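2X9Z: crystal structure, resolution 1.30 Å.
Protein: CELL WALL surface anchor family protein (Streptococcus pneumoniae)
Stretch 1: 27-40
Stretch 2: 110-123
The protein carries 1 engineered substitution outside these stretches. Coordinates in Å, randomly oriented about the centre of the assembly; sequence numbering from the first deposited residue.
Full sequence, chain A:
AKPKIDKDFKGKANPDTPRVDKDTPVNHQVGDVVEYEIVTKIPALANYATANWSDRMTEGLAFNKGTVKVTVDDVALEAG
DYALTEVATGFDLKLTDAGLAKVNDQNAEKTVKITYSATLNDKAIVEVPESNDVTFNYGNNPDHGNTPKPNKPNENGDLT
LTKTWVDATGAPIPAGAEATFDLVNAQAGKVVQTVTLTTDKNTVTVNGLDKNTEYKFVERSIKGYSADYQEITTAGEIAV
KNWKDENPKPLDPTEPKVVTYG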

# COMPACT_ATOMS: atom_id res chain seq x y z
N ASN A 27 -18.87 10.99 4.33
CA ASN A 27 -18.96 11.81 5.53
C ASN A 27 -19.02 10.98 6.81
O ASN A 27 -19.82 10.05 6.92
N HIS A 28 -18.18 11.34 7.77
CA HIS A 28 -18.14 10.68 9.07
C HIS A 28 -17.93 11.70 10.18
O HIS A 28 -17.65 12.87 9.92
N GLN A 29 -18.06 11.24 11.41
CA GLN A 29 -17.75 12.06 12.57
C GLN A 29 -16.59 11.43 13.33
O GLN A 29 -16.38 10.22 13.26
N VAL A 30 -15.84 12.27 14.04
CA VAL A 30 -14.75 11.79 14.87
C VAL A 30 -15.29 10.77 15.86
O VAL A 30 -16.30 11.00 16.53
N GLY A 31 -14.64 9.61 15.92
CA GLY A 31 -15.10 8.52 16.76
C GLY A 31 -15.73 7.38 15.97
O GLY A 31 -15.83 6.26 16.47
N ASP A 32 -16.15 7.65 14.74
CA ASP A 32 -16.76 6.62 13.89
C ASP A 32 -15.78 5.47 13.62
O ASP A 32 -14.61 5.69 13.29
N VAL A 33 -16.28 4.25 13.74
CA VAL A 33 -15.53 3.07 13.34
C VAL A 33 -15.84 2.78 11.88
O VAL A 33 -16.97 2.44 11.53
N VAL A 34 -14.83 2.94 11.03
CA VAL A 34 -15.00 2.82 9.59
C VAL A 34 -14.52 1.44 9.14
O VAL A 34 -13.38 1.06 9.41
N GLU A 35 -15.39 0.69 8.48
CA GLU A 35 -15.08 -0.68 8.08
C GLU A 35 -14.60 -0.75 6.64
O GLU A 35 -15.23 -0.18 5.74
N TYR A 36 -13.50 -1.47 6.44
CA TYR A 36 -12.84 -1.57 5.14
C TYR A 36 -12.75 -3.01 4.65
O TYR A 36 -12.76 -3.96 5.44
N GLU A 37 -12.61 -3.16 3.34
CA GLU A 37 -12.32 -4.46 2.77
C GLU A 37 -11.43 -4.32 1.53
O GLU A 37 -11.52 -3.34 0.77
N ILE A 38 -10.55 -5.30 1.36
CA ILE A 38 -9.69 -5.41 0.19
C ILE A 38 -10.03 -6.75 -0.45
O ILE A 38 -9.96 -7.79 0.22
N VAL A 39 -10.43 -6.72 -1.71
CA VAL A 39 -10.81 -7.94 -2.42
C VAL A 39 -9.86 -8.16 -3.59
O VAL A 39 -9.64 -7.24 -4.40
N THR A 40 -9.28 -9.35 -3.66
CA THR A 40 -8.29 -9.68 -4.69
C THR A 40 -8.70 -10.95 -5.41
O THR A 40 -9.08 -11.94 -4.78
N LYS A 110 -9.73 -17.46 -7.70
CA LYS A 110 -9.92 -17.51 -6.25
C LYS A 110 -10.04 -16.08 -5.73
O LYS A 110 -9.33 -15.18 -6.19
N THR A 111 -10.93 -15.87 -4.78
CA THR A 111 -11.16 -14.53 -4.25
C THR A 111 -10.69 -14.43 -2.82
O THR A 111 -11.22 -15.10 -1.93
N VAL A 112 -9.70 -13.56 -2.59
CA VAL A 112 -9.22 -13.29 -1.23
C VAL A 112 -9.89 -12.02 -0.74
O VAL A 112 -9.92 -11.03 -1.45
N LYS A 113 -10.44 -12.06 0.47
CA LYS A 113 -11.02 -10.87 1.07
C LYS A 113 -10.39 -10.62 2.43
O LYS A 113 -10.32 -11.51 3.28
N ILE A 114 -9.92 -9.39 2.63
CA ILE A 114 -9.34 -8.97 3.89
C ILE A 114 -10.20 -7.84 4.43
O ILE A 114 -10.47 -6.87 3.72
N THR A 115 -10.66 -7.98 5.66
CA THR A 115 -11.49 -6.95 6.28
C THR A 115 -10.82 -6.44 7.54
O THR A 115 -10.06 -7.16 8.20
N TYR A 116 -11.11 -5.19 7.89
CA TYR A 116 -10.58 -4.57 9.10
C TYR A 116 -11.29 -3.24 9.30
O TYR A 116 -12.06 -2.81 8.45
N SER A 117 -11.04 -2.59 10.43
CA SER A 117 -11.61 -1.28 10.64
C SER A 117 -10.57 -0.27 11.09
O SER A 117 -9.46 -0.64 11.50
N ALA A 118 -10.94 1.01 10.99
CA ALA A 118 -10.13 2.11 11.49
C ALA A 118 -11.08 3.12 12.10
O ALA A 118 -12.26 3.12 11.79
N THR A 119 -10.56 3.96 12.98
CA THR A 119 -11.39 4.93 13.68
C THR A 119 -11.00 6.33 13.25
O THR A 119 -9.83 6.69 13.27
N LEU A 120 -11.99 7.14 12.86
CA LEU A 120 -11.71 8.54 12.55
C LEU A 120 -11.38 9.26 13.86
O LEU A 120 -12.15 9.20 14.81
N ASN A 121 -10.22 9.91 13.92
CA ASN A 121 -9.77 10.51 15.17
C ASN A 121 -9.67 12.03 15.11
O ASN A 121 -9.90 12.64 14.06
N ASP A 122 -9.32 12.65 16.23
CA ASP A 122 -9.34 14.11 16.34
C ASP A 122 -8.18 14.82 15.64
O ASP A 122 -8.03 16.04 15.75
N LYS A 123 -7.35 14.06 14.92
CA LYS A 123 -6.32 14.66 14.09
C LYS A 123 -6.89 15.05 12.74
O LYS A 123 -6.27 15.81 11.99

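Strands 33-40 and 110-120 pair antiparallel, so side chains alternate between the two faces of the sheet. Val34, Tyr36, Ile38 and Thr40 share one face with Ala118, Tyr116, Ile114 and Val112. Val33, Glu35, Glu37 and Val39 share the other with Thr119, Ser117, Thr115 and Lys113. The two stretches together bury 1066 Å².

The aromatic contact lies on the first face. Tyr36 is m and Tyr116 is p at chi1, and both have chi2 near 90°. Their ring planes are 9° from parallel, but the rings are slid apart and barely overlap, with centroids 5.3 Å from each other. The slide places Tyr36 CB over the Tyr116 ring as a CH-pi contact, 3.7 Å from its centroid. Tyr116 OH in turn lies over a face of the Tyr36 ring. This hydroxyl is hydrogen-bonded elsewhere in the structure.

Aliphatic groups extend this layer. Ala118 CB is 4.2 Å from Tyr36 CE1. Ile38 and Ile114 are both m at chi1 and t at chi2, and their CB atoms lie 4.3 Å apart. Ile38 CD1 reaches the edge of the Tyr116 ring, 4.2 Å from Tyr116 CE2. Val112 is t and Thr40 is m; their CB atoms are 4.4 Å apart.

At the turn end, Leu120 points toward stretch 1 with chi1 t and chi2 p. Of all residues here it has the largest area covered by the other stretch. Leu120 CD2 lies 3.8 Å from His28 CB and 3.6 Å from Gln29 O. Val30, t, sets CG2 3.6 Å from Asn121 O.

The opposite face carries more polar side chains, but its contacts are just as close. Val33, t, places CG1 3.7 Å from Ser117 CB. Val39, also t, places CG1 3.8 Å from Thr111 CG2. Glu37 is p at chi1, and Lys113 is fully extended, t at all four chi angles. They form a salt bridge, Glu37 OE2 to Lys113 NZ, at 3.5 Å. Glu37 CB also meets Thr115 CG2 at 4.0 Å.

Asp32, m, braces the type II turn within stretch 1. Asp32 OD2 accepts hydrogen bonds from His28 ND1 at 2.8 Å and Gln29 N at 2.9 Å.

One water links the strands beside Thr40. It donates to Ile38 O at 2.9 Å and Val112 O at 3.0 Å, and hydrogen-bonds Thr40 OG1 at 2.8 Å. It thus ties the Thr40 hydroxyl to backbone carbonyls of both strands.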

# COMPACT_ATOMS: atom_id res chain seq x y z
CB ASN A 27 -20.18 12.72 5.46
CG ASN A 27 -20.20 13.76 6.56
OD1 ASN A 27 -19.16 14.19 7.04
ND2 ASN A 27 -21.40 14.19 6.94
CB HIS A 28 -17.01 9.65 9.10
CG HIS A 28 -17.37 8.36 8.44
ND1 HIS A 28 -18.16 7.41 9.05
CD2 HIS A 28 -17.06 7.86 7.22
CE1 HIS A 28 -18.32 6.38 8.24
NE2 HIS A 28 -17.65 6.63 7.12
CB GLN A 29 -18.96 12.18 13.49
CG GLN A 29 -20.13 12.87 12.84
CD GLN A 29 -21.29 13.04 13.78
OE1 GLN A 29 -21.75 12.09 14.41
NE2 GLN A 29 -21.78 14.27 13.89
CB VAL A 30 -14.04 12.97 15.58
CG1 VAL A 30 -13.08 12.47 16.65
CG2 VAL A 30 -13.29 13.83 14.55
CB ASP A 32 -17.20 7.20 12.54
CG ASP A 32 -18.51 7.99 12.62
OD1 ASP A 32 -19.10 8.09 13.71
OD2 ASP A 32 -18.94 8.50 11.56
CB VAL A 33 -15.87 1.85 14.22
CG1 VAL A 33 -15.17 0.60 13.70
CG2 VAL A 33 -15.48 2.12 15.67
CB VAL A 34 -14.20 3.92 8.85
CG1 VAL A 34 -14.44 3.85 7.35
CG2 VAL A 34 -14.58 5.31 9.40
CB GLU A 35 -16.30 -1.58 8.28
CG GLU A 35 -16.73 -1.68 9.73
CD GLU A 35 -18.02 -2.44 9.90
OE1 GLU A 35 -19.09 -1.87 9.57
OE2 GLU A 35 -17.97 -3.60 10.34
CB TYR A 36 -11.41 -1.04 5.25
CG TYR A 36 -11.31 0.47 5.33
CD1 TYR A 36 -11.31 1.13 6.56
CD2 TYR A 36 -11.20 1.23 4.19
CE1 TYR A 36 -11.21 2.51 6.63
CE2 TYR A 36 -11.08 2.60 4.25
CZ TYR A 36 -11.09 3.23 5.47
OH TYR A 36 -10.99 4.61 5.51
CB GLU A 37 -13.60 -5.21 2.43
CG GLU A 37 -14.42 -4.56 1.34
CD GLU A 37 -15.74 -5.27 1.11
OE1 GLU A 37 -16.25 -5.23 -0.02
OE2 GLU A 37 -16.28 -5.86 2.08
CB ILE A 38 -8.20 -5.42 0.61
CG1 ILE A 38 -7.84 -4.19 1.46
CG2 ILE A 38 -7.30 -5.55 -0.62
CD1 ILE A 38 -6.54 -4.35 2.18
CB VAL A 39 -12.27 -7.85 -2.94
CG1 VAL A 39 -12.59 -9.04 -3.81
CG2 VAL A 39 -13.25 -7.74 -1.77
CB THR A 40 -6.89 -9.88 -4.06
OG1 THR A 40 -6.58 -8.74 -3.24
CG2 THR A 40 -5.83 -10.02 -5.14
CB LYS A 110 -8.76 -18.23 -5.56
CG LYS A 110 -8.56 -19.68 -5.99
CD LYS A 110 -9.77 -20.57 -5.69
CE LYS A 110 -9.66 -21.22 -4.33
NZ LYS A 110 -10.89 -21.99 -3.96
CB THR A 111 -12.66 -14.19 -4.29
OG1 THR A 111 -13.12 -14.24 -5.65
CG2 THR A 111 -12.90 -12.80 -3.73
CB VAL A 112 -7.69 -13.10 -1.18
CG1 VAL A 112 -7.23 -12.93 0.26
CG2 VAL A 112 -6.98 -14.28 -1.83
CB LYS A 113 -12.54 -11.03 1.22
CG LYS A 113 -13.25 -9.83 1.84
CD LYS A 113 -14.76 -10.04 1.79
CE LYS A 113 -15.51 -8.99 2.57
NZ LYS A 113 -16.97 -9.29 2.54
CB ILE A 114 -7.90 -8.45 3.69
CG1 ILE A 114 -7.02 -9.56 3.10
CG2 ILE A 114 -7.33 -7.93 5.02
CD1 ILE A 114 -5.66 -9.05 2.63
CB THR A 115 -12.91 -7.45 6.60
OG1 THR A 115 -12.84 -8.51 7.56
CG2 THR A 115 -13.60 -7.98 5.35
CB TYR A 116 -9.07 -4.33 8.98
CG TYR A 116 -8.70 -3.28 7.96
CD1 TYR A 116 -8.57 -1.94 8.34
CD2 TYR A 116 -8.50 -3.61 6.63
CE1 TYR A 116 -8.24 -0.95 7.41
CE2 TYR A 116 -8.16 -2.64 5.69
CZ TYR A 116 -8.04 -1.31 6.09
OH TYR A 116 -7.71 -0.35 5.17
CB SER A 117 -12.78 -1.33 11.63
OG SER A 117 -12.34 -1.73 12.91
CB ALA A 118 -9.33 2.73 10.37
CB THR A 119 -11.18 4.81 15.19
OG1 THR A 119 -11.48 3.47 15.60
CG2 THR A 119 -12.09 5.77 15.94
CB LEU A 120 -12.90 9.20 11.85
CG LEU A 120 -12.65 10.60 11.27
CD1 LEU A 120 -11.63 10.54 10.14
CD2 LEU A 120 -13.95 11.22 10.78
CB ASN A 121 -8.45 9.88 15.62
CG ASN A 121 -7.32 10.15 14.65
OD1 ASN A 121 -7.08 11.30 14.28
ND2 ASN A 121 -6.62 9.10 14.22
CB ASP A 122 -9.47 14.57 17.80
CG ASP A 122 -8.33 14.09 18.68
OD1 ASP A 122 -7.32 13.59 18.15
OD2 ASP A 122 -8.44 14.23 19.92
CB LYS A 123 -5.13 13.72 13.89
CG LYS A 123 -4.45 13.27 15.17
CD LYS A 123 -3.22 12.46 14.84
CE LYS A 123 -2.66 11.78 16.08
NZ LYS A 123 -1.41 11.03 15.76
O HOH W 1 -7.60 -9.23 -0.73